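Putative hemoglobin-like oxygen-binding protein (Pseudoalteromonas haloplanktis, PDB 4UUR) binds a haem b group and, as a truncated hemoglobin of group II, probably binds oxygen and may serve as an oxygen carrier. Local coordinates at residues 40-45 against 64-69; 32-37 against 68-73; 112-117 against 129-134. All coordinates share one frame; numbering follows the deposited sequence.

Interaction 1: 40-45 against 64-69; sequences RFYDIM and RIRQVF. With HEM (protoporphyrin IX containing Fe), chain C.
In this truncated globin, the helices holding 40-45 and 64-69 are the B and E helices of the 2-on-2 helical sandwich, running roughly antiparallel (142°) on the distal side of the haem. The tight part is built on Tyr42. Its ring reaches toward 64-69 and turns an edge to the face of Phe69, with the planes at 78°. Phe69 CB sits in the plane of the Tyr42 ring, 3.8 Å from CE2. Ile65 CG2 lies over one face near the rim, and Phe41 CD2 is over the centre of the other. The hydroxyl is pressed close to aliphatic carbon, Tyr42 OH lying 3.2 Å from Ile65 CG1.

Toward solvent the contact loosens into charge. The extended chain of Arg66 slides back past Tyr42, whose CB lies over the centre of the guanidinium. Asp43 OD1 accepts a hydrogen bond from Arg66 NH2 at 2.6 Å, part of a salt bridge, through its anti lone pair, 22° out of the guanidinium plane, while the bond from NH1 is weak. That NH1 also reaches Asn39 OD1, giving the guanidinium a second hold. At the inner end Ile65 CD1 meets the haem propionate arm, 3.6 Å from CBA.

Interaction 2: 32-37 against 68-73; sequences AGALAI and VFFEFL. With HEM (protoporphyrin IX containing Fe), chain C.
Glu71 OE1 is gripped by one hydrogen bond, to His87 NE2, and its twin OE2 by another, to Gln67 NE2, so each oxygen of this buried carboxylate has a partner. Glu71 points away from 32-37, and the side chains that join the two segments are apolar, with no hydrogen bond across.

Phe70 carries the contact. With CG anti to the backbone N (chi1 156°), its ring is carried to Leu35, CD1 of Phe70 coming within 3.5 Å of the backbone N of Leu35. Leu35 bends over it: CD2 sits above one face, off toward the rim, 3.7 Å from Phe70 CG, a CH-pi contact whose approach is 22° off the ring normal. Ala34 works from another direction, its CB in line with the ring edge, 3.8 Å from Phe70 CE1. One helical turn on, Leu73 continues the contact: its CD1 lies 3.7 Å from Ile37 CG2, the two side chains crossing at about a right angle, while its CB faces that of Ala34 at 4.3 Å. The small side chain of Ala34 is consistent with the close approach of the axes, 8.7 Å.

Leu73 also places CG over the centre of one face of Phe69, tying this layer to the haem-facing side. There Phe72 CE2 lies 3.6 Å from the haem vinyl carbon CAC, and its ring stacks with Trp76. This is the antiparallel B/E pair of the 2-on-2 globin fold, backing the distal haem pocket.

Interaction 3: 112-117 against 129-134; sequences CMNKTL and GLKQSF
Lys131 runs along the outer edge of this helix pair and can be followed atom by atom. Its CG stands anti to the carbonyl carbon (chi1 -82°), and the chain is extended from there on. CB of Lys131 is 4.0 Å from the amide oxygen OD1 of Asn114. CG comes nearest to it, Lys131 CG to Asn114 OD1 being 3.4 Å, and the same CG also touches Leu117 CD1. CD of Lys131 continues past the same OD1 at 3.6 Å, and CE is still within contact of that oxygen and of the backbone O of Asn114. NZ then leaves the amide behind and forms a salt bridge with Asp118 OD1. Asn114 thus meets the aliphatic part of the lysine, crossing it at about a right angle, and does not bond its charge.

Deeper in, the packing is around Phe134. Met113, with CG anti to the backbone N, bends at its next two torsions and spreads over one face of the ring: CG is 3.8 Å from Phe134 CD2, SD stands 4.2 Å from the ring centroid and 18° off its normal, and CE reaches the CZ and CE1 end. This is a Met-aromatic contact with a CH-pi contact beside it. Leu117 CD1 touches both Leu130 CB, at 3.9 Å, and Phe134 CD2, at 3.7 Å. Phe134 also meets Leu73, Trp76 and the haem. An alanine here would probably leave Met113 and Leu117 without their common packing surface and loosen one wall of the haem pocket. With axes at 164°, the segments form the antiparallel G/H pair of the 2-on-2 globin sandwich.

How the interactions relate
Interactions 1 and 2 are two levels of one helix pair, 31-45 against 63-76, with centres 8 Å apart and Val68 and Phe69 in common. Along the chain 32-37 comes before 40-45, and 68-73 runs on from 64-69, overlapping it, so the earlier segment pairs with the later one as an antiparallel pairing requires. Interaction 3 follows later in sequence, joining helices 103-120 and 124-141, and lies 14 Å from interaction 1 and 13 Å from interaction 2. The two pairs touch: Phe41 rests on Cys112 and Thr116, Phe69 CZ lies 3.7 Å from Met113 CE, and Ile37 O meets Thr116 CG2. Together they make the 2-on-2 sandwich, with the haem held against residues from both layers.

Interaction 1: 40-45 against 64-69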
loop_
_atom_site.group_PDB
_atom_site.type_symbol
_atom_site.label_atom_id
_atom_site.label_comp_id
_atom_site.label_asym_id
_atom_site.label_seq_id
_atom_site.Cartn_x
_atom_site.Cartn_y
_atom_site.Cartn_z
ATOM N N ARG A 40 5.962 0.413 7.575
ATOM C CA ARG A 40 5.828 -0.964 8.062
ATOM C C ARG A 40 5.650 -1.939 6.890
ATOM O O ARG A 40 6.228 -3.024 6.886
ATOM C CB ARG A 40 4.597 -1.062 8.930
ATOM C CG ARG A 40 4.223 -2.478 9.398
ATOM C CD ARG A 40 5.047 -2.937 10.569
ATOM N NE ARG A 40 4.618 -2.231 11.765
ATOM C CZ ARG A 40 5.145 -2.396 12.974
ATOM N NH1 ARG A 40 6.156 -3.225 13.207
ATOM N NH2 ARG A 40 4.636 -1.731 13.972
ATOM N N PHE A 41 4.843 -1.541 5.909
ATOM C CA PHE A 41 4.597 -2.326 4.696
ATOM C C PHE A 41 5.909 -2.719 4.013
ATOM O O PHE A 41 6.145 -3.889 3.758
ATOM C CB PHE A 41 3.704 -1.521 3.713
ATOM C CG PHE A 41 3.418 -2.235 2.422
ATOM C CD1 PHE A 41 2.670 -3.399 2.397
ATOM C CD2 PHE A 41 3.934 -1.777 1.244
ATOM C CE1 PHE A 41 2.438 -4.067 1.215
ATOM C CE2 PHE A 41 3.676 -2.421 0.060
ATOM C CZ PHE A 41 2.913 -3.556 0.042
ATOM N N TYR A 42 6.759 -1.734 3.737
ATOM C CA TYR A 42 8.028 -1.981 3.062
ATOM C C TYR A 42 9.021 -2.651 3.998
ATOM O O TYR A 42 9.862 -3.439 3.569
ATOM C CB TYR A 42 8.567 -0.638 2.507
ATOM C CG TYR A 42 7.750 -0.175 1.289
ATOM C CD1 TYR A 42 7.718 -0.945 0.130
ATOM C CD2 TYR A 42 6.995 0.967 1.323
ATOM C CE1 TYR A 42 6.929 -0.593 -0.964
ATOM C CE2 TYR A 42 6.237 1.371 0.223
ATOM C CZ TYR A 42 6.199 0.575 -0.933
ATOM O OH TYR A 42 5.438 0.921 -2.040
ATOM N N ASP A 43 8.933 -2.352 5.284
ATOM C CA ASP A 43 9.815 -2.984 6.243
ATOM C C ASP A 43 9.655 -4.489 6.241
ATOM O O ASP A 43 10.638 -5.234 6.288
ATOM C CB ASP A 43 9.540 -2.410 7.616
ATOM C CG ASP A 43 10.318 -1.099 7.868
ATOM O OD1 ASP A 43 11.135 -0.687 7.004
ATOM O OD2 ASP A 43 10.126 -0.525 8.947
ATOM N N ILE A 44 8.403 -4.921 6.137
ATOM C CA ILE A 44 8.041 -6.323 6.122
ATOM C C ILE A 44 8.345 -6.931 4.757
ATOM O O ILE A 44 8.893 -8.044 4.683
ATOM C CB ILE A 44 6.557 -6.492 6.447
ATOM C CG1 ILE A 44 6.334 -6.224 7.939
ATOM C CG2 ILE A 44 6.037 -7.861 6.021
ATOM C CD1 ILE A 44 4.886 -6.035 8.307
ATOM N N MET A 45 7.997 -6.201 3.687
ATOM C CA MET A 45 8.242 -6.674 2.345
ATOM C C MET A 45 9.707 -7.009 2.138
ATOM O O MET A 45 10.025 -7.986 1.438
ATOM C CB MET A 45 7.862 -5.612 1.306
ATOM C CG MET A 45 8.130 -6.026 -0.152
ATOM S SD MET A 45 7.935 -4.696 -1.340
ATOM C CE MET A 45 6.189 -4.276 -1.188
ATOM N N ARG A 64 12.429 6.683 -1.980
ATOM C CA ARG A 64 11.433 7.429 -2.756
ATOM C C ARG A 64 10.066 6.743 -2.752
ATOM O O ARG A 64 9.052 7.453 -2.612
ATOM C CB ARG A 64 11.942 7.695 -4.196
ATOM C CG ARG A 64 10.949 7.636 -5.354
ATOM C CD ARG A 64 10.324 8.991 -5.694
ATOM N NE ARG A 64 9.993 9.238 -7.126
ATOM C CZ ARG A 64 9.588 8.343 -8.040
ATOM N NH1 ARG A 64 9.416 7.055 -7.766
ATOM N NH2 ARG A 64 9.337 8.757 -9.271
ATOM N N ILE A 65 10.027 5.408 -2.946
ATOM C CA ILE A 65 8.744 4.704 -2.983
ATOM C C ILE A 65 8.070 4.676 -1.593
ATOM O O ILE A 65 6.841 4.701 -1.500
ATOM C CB ILE A 65 8.883 3.271 -3.570
ATOM C CG1 ILE A 65 7.533 2.627 -3.775
ATOM C CG2 ILE A 65 9.673 2.359 -2.641
ATOM C CD1 ILE A 65 6.634 3.403 -4.690
ATOM N N ARG A 66 8.870 4.606 -0.520
ATOM C CA ARG A 66 8.319 4.771 0.808
ATOM C C ARG A 66 7.525 6.104 0.896
ATOM O O ARG A 66 6.353 6.119 1.332
ATOM C CB ARG A 66 9.406 4.747 1.856
ATOM C CG ARG A 66 9.911 3.365 2.160
ATOM C CD ARG A 66 11.065 3.435 3.160
ATOM N NE ARG A 66 11.598 2.115 3.490
ATOM C CZ ARG A 66 11.117 1.266 4.419
ATOM N NH1 ARG A 66 10.067 1.546 5.173
ATOM N NH2 ARG A 66 11.700 0.120 4.608
ATOM N N GLN A 67 8.177 7.185 0.466
ATOM C CA GLN A 67 7.628 8.538 0.500
ATOM C C GLN A 67 6.425 8.657 -0.438
ATOM O O GLN A 67 5.363 9.136 -0.059
ATOM C CB GLN A 67 8.724 9.537 0.120
ATOM C CG GLN A 67 8.298 10.995 -0.092
ATOM C CD GLN A 67 7.639 11.613 1.126
ATOM O OE1 GLN A 67 8.117 11.477 2.268
ATOM N NE2 GLN A 67 6.523 12.294 0.896
ATOM N N VAL A 68 6.569 8.179 -1.662
ATOM C CA VAL A 68 5.462 8.237 -2.627
ATOM C C VAL A 68 4.254 7.469 -2.143
ATOM O O VAL A 68 3.149 7.979 -2.191
ATOM C CB VAL A 68 5.889 7.723 -4.011
ATOM C CG1 VAL A 68 4.692 7.543 -4.933
ATOM C CG2 VAL A 68 6.851 8.716 -4.639
ATOM N N PHE A 69 4.444 6.226 -1.688
ATOM C CA PHE A 69 3.315 5.425 -1.194
ATOM C C PHE A 69 2.633 6.148 -0.039
ATOM O O PHE A 69 1.424 6.133 0.041
ATOM C CB PHE A 69 3.780 4.051 -0.721
ATOM C CG PHE A 69 2.661 3.097 -0.399
ATOM C CD1 PHE A 69 1.675 2.817 -1.315
ATOM C CD2 PHE A 69 2.637 2.430 0.782
ATOM C CE1 PHE A 69 0.638 1.941 -1.032
ATOM C CE2 PHE A 69 1.672 1.503 1.067
ATOM C CZ PHE A 69 0.655 1.261 0.163
HETATM C CHA HEM C . 4.428 1.557 -7.478
HETATM C CHB HEM C . 4.235 -3.309 -7.469
HETATM C CHC HEM C . -0.337 -2.980 -5.866
HETATM C CHD HEM C . 0.333 1.670 -5.007
HETATM C C1A HEM C . 4.757 0.223 -7.641
HETATM C C2A HEM C . 5.979 -0.243 -8.128
HETATM C C3A HEM C . 5.927 -1.605 -8.100
HETATM C C4A HEM C . 4.661 -2.006 -7.614
HETATM C CMA HEM C . 7.033 -2.558 -8.536
HETATM C CAA HEM C . 7.162 0.572 -8.610
HETATM C CBA HEM C . 7.681 1.552 -7.559
HETATM C CGA HEM C . 9.169 1.829 -7.611
HETATM O O1A HEM C . 10.066 0.998 -7.355
HETATM O O2A HEM C . 9.504 2.995 -7.876
HETATM C C1B HEM C . 2.931 -3.634 -7.061
HETATM C C2B HEM C . 2.362 -4.941 -7.133
HETATM C C3B HEM C . 1.067 -4.848 -6.691
HETATM C C4B HEM C . 0.863 -3.429 -6.408
HETATM C CMB HEM C . 3.142 -6.172 -7.562
HETATM C CAB HEM C . -0.101 -5.766 -6.511
HETATM C CBB HEM C . -0.098 -6.974 -6.973
HETATM C C1C HEM C . -0.556 -1.695 -5.386
HETATM C C2C HEM C . -1.667 -1.247 -4.654
HETATM C C3C HEM C . -1.468 0.095 -4.440
HETATM C C4C HEM C . -0.214 0.430 -5.005
HETATM C CMC HEM C . -2.857 -2.112 -4.261
HETATM C CAC HEM C . -2.282 1.084 -3.700
HETATM C CBC HEM C . -3.325 0.732 -2.955
HETATM C C1D HEM C . 1.484 1.959 -5.672
HETATM C C2D HEM C . 1.928 3.344 -5.807
HETATM C C3D HEM C . 3.054 3.305 -6.486
HETATM C C4D HEM C . 3.293 1.901 -6.781
HETATM C CMD HEM C . 1.277 4.608 -5.318
HETATM C CAD HEM C . 3.879 4.499 -6.934
HETATM C CBD HEM C . 3.433 4.774 -8.373
HETATM C CGD HEM C . 4.073 6.013 -9.010
HETATM O O1D HEM C . 4.995 6.639 -8.465
HETATM O O2D HEM C . 3.696 6.450 -10.116
HETATM N NA HEM C . 3.974 -0.881 -7.287
HETATM N NB HEM C . 2.002 -2.806 -6.625
HETATM N NC HEM C . 0.306 -0.682 -5.550
HETATM N ND HEM C . 2.343 1.126 -6.214
HETATM FE FE HEM C . 2.176 -0.737 -6.420
HETATM O O HOH W 1 3.161 -0.969 -4.475
#

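Interaction 2: 32-37 against 68-73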
loop_
_atom_site.group_PDB
_atom_site.type_symbol
_atom_site.label_atom_id
_atom_site.label_comp_id
_atom_site.label_asym_id
_atom_site.label_seq_id
_atom_site.Cartn_x
_atom_site.Cartn_y
_atom_site.Cartn_z
ATOM N N ALA A 32 1.237 10.720 10.815
ATOM C CA ALA A 32 1.999 9.718 11.544
ATOM C C ALA A 32 1.450 8.273 11.364
ATOM O O ALA A 32 2.215 7.326 11.300
ATOM C CB ALA A 32 2.067 10.081 13.017
ATOM N N GLY A 33 0.135 8.147 11.246
ATOM C CA GLY A 33 -0.523 6.883 10.967
ATOM C C GLY A 33 -0.290 6.411 9.545
ATOM O O GLY A 33 0.001 5.247 9.318
ATOM N N ALA A 34 -0.456 7.304 8.569
ATOM C CA ALA A 34 -0.178 6.964 7.167
ATOM C C ALA A 34 1.296 6.621 6.953
ATOM O O ALA A 34 1.612 5.617 6.335
ATOM C CB ALA A 34 -0.566 8.109 6.279
ATOM N N LEU A 35 2.189 7.459 7.476
ATOM C CA LEU A 35 3.629 7.174 7.456
ATOM C C LEU A 35 3.956 5.805 8.032
ATOM O O LEU A 35 4.682 5.062 7.402
ATOM C CB LEU A 35 4.456 8.174 8.236
ATOM C CG LEU A 35 5.368 9.155 7.492
ATOM C CD1 LEU A 35 6.489 9.604 8.448
ATOM C CD2 LEU A 35 5.946 8.609 6.187
ATOM N N ALA A 36 3.427 5.491 9.212
ATOM C CA ALA A 36 3.711 4.205 9.859
ATOM C C ALA A 36 3.240 3.019 9.055
ATOM O O ALA A 36 3.897 2.013 9.062
ATOM C CB ALA A 36 3.123 4.135 11.269
ATOM N N ILE A 37 2.102 3.116 8.386
ATOM C CA ILE A 37 1.633 2.040 7.503
ATOM C C ILE A 37 2.546 1.811 6.267
ATOM O O ILE A 37 2.893 0.658 5.889
ATOM C CB ILE A 37 0.183 2.297 7.067
ATOM C CG1 ILE A 37 -0.721 2.114 8.286
ATOM C CG2 ILE A 37 -0.249 1.378 5.911
ATOM C CD1 ILE A 37 -2.185 2.413 8.037
ATOM N N VAL A 68 6.569 8.179 -1.662
ATOM C CA VAL A 68 5.462 8.237 -2.627
ATOM C C VAL A 68 4.254 7.469 -2.143
ATOM O O VAL A 68 3.149 7.979 -2.191
ATOM C CB VAL A 68 5.889 7.723 -4.011
ATOM C CG1 VAL A 68 4.692 7.543 -4.933
ATOM C CG2 VAL A 68 6.851 8.716 -4.639
ATOM N N PHE A 69 4.444 6.226 -1.688
ATOM C CA PHE A 69 3.315 5.425 -1.194
ATOM C C PHE A 69 2.633 6.148 -0.039
ATOM O O PHE A 69 1.424 6.133 0.041
ATOM C CB PHE A 69 3.780 4.051 -0.721
ATOM C CG PHE A 69 2.661 3.097 -0.399
ATOM C CD1 PHE A 69 1.675 2.817 -1.315
ATOM C CD2 PHE A 69 2.637 2.430 0.782
ATOM C CE1 PHE A 69 0.638 1.941 -1.032
ATOM C CE2 PHE A 69 1.672 1.503 1.067
ATOM C CZ PHE A 69 0.655 1.261 0.163
ATOM N N PHE A 70 3.402 6.761 0.853
ATOM C CA PHE A 70 2.825 7.565 1.944
ATOM C C PHE A 70 1.929 8.687 1.400
ATOM O O PHE A 70 0.751 8.810 1.799
ATOM C CB PHE A 70 3.925 8.178 2.806
ATOM C CG PHE A 70 3.501 9.409 3.551
ATOM C CD1 PHE A 70 2.567 9.333 4.583
ATOM C CD2 PHE A 70 4.058 10.651 3.247
ATOM C CE1 PHE A 70 2.180 10.473 5.279
ATOM C CE2 PHE A 70 3.674 11.798 3.932
ATOM C CZ PHE A 70 2.724 11.710 4.942
ATOM N N GLU A 71 2.498 9.486 0.488
ATOM C CA GLU A 71 1.772 10.539 -0.200
ATOM C C GLU A 71 0.491 9.999 -0.734
ATOM O O GLU A 71 -0.539 10.647 -0.617
ATOM C CB GLU A 71 2.602 11.128 -1.352
ATOM C CG GLU A 71 3.639 12.139 -0.906
ATOM C CD GLU A 71 4.842 12.245 -1.843
ATOM O OE1 GLU A 71 4.792 11.958 -3.072
ATOM O OE2 GLU A 71 5.893 12.610 -1.320
ATOM N N PHE A 72 0.522 8.790 -1.293
ATOM C CA PHE A 72 -0.727 8.209 -1.825
ATOM C C PHE A 72 -1.718 7.913 -0.736
ATOM O O PHE A 72 -2.900 8.277 -0.856
ATOM C CB PHE A 72 -0.487 6.964 -2.648
ATOM C CG PHE A 72 -1.731 6.202 -2.957
ATOM C CD1 PHE A 72 -2.581 6.606 -3.986
ATOM C CD2 PHE A 72 -2.052 5.048 -2.223
ATOM C CE1 PHE A 72 -3.733 5.872 -4.272
ATOM C CE2 PHE A 72 -3.174 4.315 -2.503
ATOM C CZ PHE A 72 -4.021 4.723 -3.530
ATOM N N LEU A 73 -1.225 7.280 0.326
ATOM C CA LEU A 73 -2.064 6.914 1.484
ATOM C C LEU A 73 -2.688 8.134 2.162
ATOM O O LEU A 73 -3.831 8.081 2.538
ATOM C CB LEU A 73 -1.288 6.086 2.522
ATOM C CG LEU A 73 -0.996 4.664 2.099
ATOM C CD1 LEU A 73 -0.246 3.932 3.208
ATOM C CD2 LEU A 73 -2.271 3.954 1.714
HETATM C CHA HEM C . 4.428 1.557 -7.478
HETATM C CHB HEM C . 4.235 -3.309 -7.469
HETATM C CHC HEM C . -0.337 -2.980 -5.866
HETATM C CHD HEM C . 0.333 1.670 -5.007
HETATM C C1A HEM C . 4.757 0.223 -7.641
HETATM C C2A HEM C . 5.979 -0.243 -8.128
HETATM C C3A HEM C . 5.927 -1.605 -8.100
HETATM C C4A HEM C . 4.661 -2.006 -7.614
HETATM C CMA HEM C . 7.033 -2.558 -8.536
HETATM C CAA HEM C . 7.162 0.572 -8.610
HETATM C CBA HEM C . 7.681 1.552 -7.559
HETATM C CGA HEM C . 9.169 1.829 -7.611
HETATM O O1A HEM C . 10.066 0.998 -7.355
HETATM O O2A HEM C . 9.504 2.995 -7.876
HETATM C C1B HEM C . 2.931 -3.634 -7.061
HETATM C C2B HEM C . 2.362 -4.941 -7.133
HETATM C C3B HEM C . 1.067 -4.848 -6.691
HETATM C C4B HEM C . 0.863 -3.429 -6.408
HETATM C CMB HEM C . 3.142 -6.172 -7.562
HETATM C CAB HEM C . -0.101 -5.766 -6.511
HETATM C CBB HEM C . -0.098 -6.974 -6.973
HETATM C C1C HEM C . -0.556 -1.695 -5.386
HETATM C C2C HEM C . -1.667 -1.247 -4.654
HETATM C C3C HEM C . -1.468 0.095 -4.440
HETATM C C4C HEM C . -0.214 0.430 -5.005
HETATM C CMC HEM C . -2.857 -2.112 -4.261
HETATM C CAC HEM C . -2.282 1.084 -3.700
HETATM C CBC HEM C . -3.325 0.732 -2.955
HETATM C C1D HEM C . 1.484 1.959 -5.672
HETATM C C2D HEM C . 1.928 3.344 -5.807
HETATM C C3D HEM C . 3.054 3.305 -6.486
HETATM C C4D HEM C . 3.293 1.901 -6.781
HETATM C CMD HEM C . 1.277 4.608 -5.318
HETATM C CAD HEM C . 3.879 4.499 -6.934
HETATM C CBD HEM C . 3.433 4.774 -8.373
HETATM C CGD HEM C . 4.073 6.013 -9.010
HETATM O O1D HEM C . 4.995 6.639 -8.465
HETATM O O2D HEM C . 3.696 6.450 -10.116
HETATM N NA HEM C . 3.974 -0.881 -7.287
HETATM N NB HEM C . 2.002 -2.806 -6.625
HETATM N NC HEM C . 0.306 -0.682 -5.550
HETATM N ND HEM C . 2.343 1.126 -6.214
HETATM FE FE HEM C . 2.176 -0.737 -6.420
HETATM O O HOH W 1 3.161 -0.969 -4.475
#

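Interaction 3: 112-117 against 129-134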
loop_
_atom_site.group_PDB
_atom_site.type_symbol
_atom_site.label_atom_id
_atom_site.label_comp_id
_atom_site.label_asym_id
_atom_site.label_seq_id
_atom_site.Cartn_x
_atom_site.Cartn_y
_atom_site.Cartn_z
ATOM N N CYS A 112 1.735 -8.842 2.837
ATOM C CA CYS A 112 2.431 -7.741 3.484
ATOM C C CYS A 112 1.461 -6.717 4.055
ATOM O O CYS A 112 1.668 -6.250 5.176
ATOM C CB CYS A 112 3.348 -7.029 2.495
ATOM S SG CYS A 112 4.808 -7.987 2.098
ATOM N N MET A 113 0.434 -6.326 3.288
ATOM C CA MET A 113 -0.473 -5.251 3.782
ATOM C C MET A 113 -1.441 -5.739 4.916
ATOM O O MET A 113 -1.739 -4.996 5.875
ATOM C CB MET A 113 -1.234 -4.610 2.628
ATOM C CG MET A 113 -2.193 -3.524 3.052
ATOM S SD MET A 113 -1.305 -2.211 3.897
ATOM C CE MET A 113 -0.553 -1.375 2.468
ATOM N N ASN A 114 -1.903 -6.988 4.819
ATOM C CA ASN A 114 -2.576 -7.667 5.976
ATOM C C ASN A 114 -1.752 -7.632 7.271
ATOM O O ASN A 114 -2.211 -7.190 8.324
ATOM C CB ASN A 114 -2.934 -9.119 5.619
ATOM C CG ASN A 114 -4.048 -9.207 4.570
ATOM O OD1 ASN A 114 -4.886 -8.320 4.441
ATOM N ND2 ASN A 114 -4.017 -10.256 3.775
ATOM N N LYS A 115 -0.528 -8.098 7.197
ATOM C CA LYS A 115 0.349 -8.044 8.357
ATOM C C LYS A 115 0.538 -6.634 8.912
ATOM O O LYS A 115 0.596 -6.443 10.154
ATOM C CB LYS A 115 1.699 -8.630 8.002
ATOM C CG LYS A 115 1.653 -10.141 7.813
ATOM C CD LYS A 115 3.043 -10.702 7.582
ATOM C CE LYS A 115 3.553 -11.495 8.779
ATOM N NZ LYS A 115 2.993 -12.881 8.695
ATOM N N THR A 116 0.647 -5.656 7.997
ATOM C CA THR A 116 0.803 -4.268 8.359
ATOM C C THR A 116 -0.444 -3.744 9.091
ATOM O O THR A 116 -0.342 -3.062 10.114
ATOM C CB THR A 116 1.033 -3.415 7.075
ATOM O OG1 THR A 116 2.302 -3.773 6.502
ATOM C CG2 THR A 116 0.988 -1.892 7.355
ATOM N N LEU A 117 -1.607 -3.993 8.512
ATOM C CA LEU A 117 -2.864 -3.489 9.057
ATOM C C LEU A 117 -3.238 -4.130 10.403
ATOM O O LEU A 117 -3.726 -3.418 11.294
ATOM C CB LEU A 117 -4.004 -3.661 8.055
ATOM C CG LEU A 117 -3.832 -2.780 6.812
ATOM C CD1 LEU A 117 -4.883 -3.095 5.783
ATOM C CD2 LEU A 117 -3.881 -1.324 7.153
ATOM N N GLY A 129 -12.336 -3.271 7.120
ATOM C CA GLY A 129 -12.650 -2.383 6.001
ATOM C C GLY A 129 -11.440 -2.103 5.107
ATOM O O GLY A 129 -11.515 -2.213 3.867
ATOM N N LEU A 130 -10.308 -1.777 5.719
ATOM C CA LEU A 130 -9.104 -1.451 4.918
ATOM C C LEU A 130 -8.567 -2.666 4.185
ATOM O O LEU A 130 -8.189 -2.559 3.023
ATOM C CB LEU A 130 -8.028 -0.804 5.753
ATOM C CG LEU A 130 -8.459 0.550 6.297
ATOM C CD1 LEU A 130 -7.469 1.065 7.342
ATOM C CD2 LEU A 130 -8.626 1.563 5.173
ATOM N N LYS A 131 -8.594 -3.819 4.823
ATOM C CA LYS A 131 -8.128 -5.033 4.176
ATOM C C LYS A 131 -8.900 -5.357 2.901
ATOM O O LYS A 131 -8.314 -5.793 1.917
ATOM C CB LYS A 131 -8.229 -6.254 5.109
ATOM C CG LYS A 131 -7.096 -6.417 6.092
ATOM C CD LYS A 131 -7.324 -7.604 7.030
ATOM C CE LYS A 131 -6.153 -7.751 7.981
ATOM N NZ LYS A 131 -6.400 -8.668 9.110
ATOM N N GLN A 132 -10.222 -5.216 2.958
ATOM C CA GLN A 132 -11.089 -5.553 1.819
ATOM C C GLN A 132 -10.829 -4.562 0.721
ATOM O O GLN A 132 -10.614 -4.972 -0.394
ATOM C CB GLN A 132 -12.582 -5.561 2.204
ATOM C CG GLN A 132 -12.966 -6.754 3.085
ATOM C CD GLN A 132 -12.631 -8.086 2.414
ATOM O OE1 GLN A 132 -12.869 -8.251 1.227
ATOM N NE2 GLN A 132 -12.046 -9.023 3.164
ATOM N N SER A 133 -10.782 -3.272 1.051
ATOM C CA SER A 133 -10.602 -2.244 0.031
ATOM C C SER A 133 -9.201 -2.246 -0.677
ATOM O O SER A 133 -9.096 -2.073 -1.913
ATOM C CB SER A 133 -10.988 -0.889 0.574
ATOM O OG SER A 133 -10.132 -0.471 1.604
ATOM N N PHE A 134 -8.142 -2.497 0.092
ATOM C CA PHE A 134 -6.829 -2.858 -0.491
ATOM C C PHE A 134 -6.914 -4.141 -1.320
ATOM O O PHE A 134 -6.359 -4.205 -2.402
ATOM C CB PHE A 134 -5.723 -3.080 0.589
ATOM C CG PHE A 134 -5.137 -1.805 1.156
ATOM C CD1 PHE A 134 -4.373 -0.961 0.359
ATOM C CD2 PHE A 134 -5.303 -1.479 2.483
ATOM C CE1 PHE A 134 -3.832 0.206 0.873
ATOM C CE2 PHE A 134 -4.780 -0.305 2.993
ATOM C CZ PHE A 134 -4.028 0.535 2.208
#